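PDB 4G9Q: 4-carboxymuconolactone decarboxylase from Sinorhizobium meliloti, which is named a 4-carboxymuconolactone decarboxylase, a lyase of benzoate degradation, and may have the peroxiredoxin activity generally assigned to its family. Local coordinates for residues Glu54-Thr57 against Gln58-Tyr62. Residues are numbered along the deposited sequence; the frame is centred on the assembly and turned at random.
Sequences EQYT and QQRLY
Tyr56 and Arg60 meet one turn apart on helix 51-65, where the alpha-helix includes a wider pi-type turn. The backbone records the change. Gln58 N and Gln59 N bond four residues back, to Glu54 O and Gln55 O; Tyr56 O then accepts two donors, Arg60 N at 2.8 Å with a bent N-H...O angle of 146° and Leu61 N at 3.1 Å, the latter in the carbonyl plane. One step on, Tyr62 N reaches five residues back to Thr57 O at 2.9 Å, a nearly straight bond that completes the wider turn.

Two pairs of flat groups, each joining residues one turn apart, lie on this helix. The side chains of Tyr56 and Arg60 run alongside each other, and Tyr56 CE1 lies over the centre of the guanidinium, 3.4 Å from Arg60 CZ, with ring and guanidinium planes 23° apart. Arg60 is extended from CG to NE (chi2 -176°), which keeps it alongside the ring. Its NH2 forms a salt bridge with Asp191 of the second subunit; the hydroxyl of Tyr119 of that subunit is hydrogen-bonded to Arg60 NH1, and its ring meets that of Tyr56 edge-to-face. This pair therefore belongs to the trimer interface. The amides of Gln55 and Gln59 stack with planes 13° apart, Gln59 NE2 standing 3.6 Å from Gln55 CD.

Within the same subunit, Glu54 OE1 forms a salt bridge with Arg39, and the hydroxyls of Tyr62 and Tyr96 are hydrogen-bonded. A nonpolar contact accompanies the pi-type turn, Thr57 CG2 resting 4.0 Å from Tyr62 CD2. Separately, the carbonyl oxygen Thr57 O lies at the edge of the Tyr62 ring, in its plane, 3.6 Å from that same CD2.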
# COMPACT_ATOMS: atom_id res chain seq x y z
N GLU A 54 -10.42 16.57 -13.76
CA GLU A 54 -9.57 17.20 -14.77
C GLU A 54 -9.39 18.69 -14.49
O GLU A 54 -8.27 19.20 -14.55
CB GLU A 54 -10.12 16.99 -16.19
CG GLU A 54 -9.20 17.54 -17.30
CD GLU A 54 -7.80 16.95 -17.28
OE1 GLU A 54 -7.63 15.78 -16.84
OE2 GLU A 54 -6.85 17.65 -17.70
N GLN A 55 -10.49 19.36 -14.15
CA GLN A 55 -10.44 20.78 -13.80
C GLN A 55 -9.54 21.03 -12.60
O GLN A 55 -8.70 21.94 -12.62
CB GLN A 55 -11.85 21.30 -13.50
CG GLN A 55 -11.91 22.81 -13.37
CD GLN A 55 -12.03 23.49 -14.71
OE1 GLN A 55 -11.07 23.53 -15.50
NE2 GLN A 55 -13.21 24.01 -15.00
N TYR A 56 -9.70 20.22 -11.55
CA TYR A 56 -8.87 20.33 -10.35
C TYR A 56 -7.39 20.08 -10.66
O TYR A 56 -6.52 20.76 -10.10
CB TYR A 56 -9.34 19.35 -9.27
CG TYR A 56 -10.61 19.73 -8.53
CD1 TYR A 56 -10.91 21.06 -8.24
CD2 TYR A 56 -11.47 18.74 -8.07
CE1 TYR A 56 -12.07 21.39 -7.52
CE2 TYR A 56 -12.63 19.06 -7.36
CZ TYR A 56 -12.92 20.38 -7.09
OH TYR A 56 -14.06 20.70 -6.38
N THR A 57 -7.11 19.13 -11.54
CA THR A 57 -5.73 18.83 -11.94
C THR A 57 -5.09 20.08 -12.53
O THR A 57 -3.98 20.49 -12.13
CB THR A 57 -5.67 17.67 -12.95
OG1 THR A 57 -6.20 16.49 -12.35
CG2 THR A 57 -4.22 17.40 -13.39
N GLN A 58 -5.80 20.71 -13.46
CA GLN A 58 -5.31 21.90 -14.13
C GLN A 58 -5.20 23.10 -13.19
O GLN A 58 -4.14 23.71 -13.07
CB GLN A 58 -6.18 22.24 -15.35
CG GLN A 58 -6.20 21.14 -16.42
CD GLN A 58 -4.81 20.67 -16.83
OE1 GLN A 58 -4.55 19.46 -16.87
NE2 GLN A 58 -3.92 21.61 -17.12
N GLN A 59 -6.30 23.42 -12.51
CA GLN A 59 -6.36 24.65 -11.73
C GLN A 59 -5.68 24.59 -10.36
O GLN A 59 -5.08 25.58 -9.93
CB GLN A 59 -7.80 25.12 -11.58
CG GLN A 59 -8.46 25.46 -12.91
CD GLN A 59 -9.83 26.07 -12.75
OE1 GLN A 59 -10.40 26.06 -11.66
NE2 GLN A 59 -10.36 26.61 -13.85
N ARG A 60 -5.81 23.46 -9.68
CA ARG A 60 -5.28 23.31 -8.33
C ARG A 60 -3.91 22.65 -8.30
O ARG A 60 -2.95 23.22 -7.78
CB ARG A 60 -6.25 22.54 -7.44
CG ARG A 60 -7.57 23.27 -7.25
CD ARG A 60 -8.47 22.52 -6.29
NE ARG A 60 -9.56 23.40 -5.88
CZ ARG A 60 -10.52 23.06 -5.02
NH1 ARG A 60 -10.57 21.85 -4.48
NH2 ARG A 60 -11.44 23.96 -4.71
N LEU A 61 -3.81 21.44 -8.85
CA LEU A 61 -2.56 20.69 -8.78
C LEU A 61 -1.45 21.40 -9.56
O LEU A 61 -0.43 21.78 -8.99
CB LEU A 61 -2.74 19.25 -9.25
CG LEU A 61 -1.52 18.34 -9.08
CD1 LEU A 61 -1.04 18.30 -7.63
CD2 LEU A 61 -1.83 16.95 -9.61
N TYR A 62 -1.68 21.61 -10.85
CA TYR A 62 -0.67 22.27 -11.67
C TYR A 62 -0.68 23.79 -11.56
O TYR A 62 0.39 24.42 -11.59
CB TYR A 62 -0.75 21.77 -13.11
CG TYR A 62 -0.02 20.46 -13.23
CD1 TYR A 62 1.35 20.43 -13.52
CD2 TYR A 62 -0.68 19.26 -13.00
CE1 TYR A 62 2.03 19.24 -13.60
CE2 TYR A 62 -0.00 18.05 -13.08
CZ TYR A 62 1.35 18.05 -13.39
OH TYR A 62 2.03 16.87 -13.47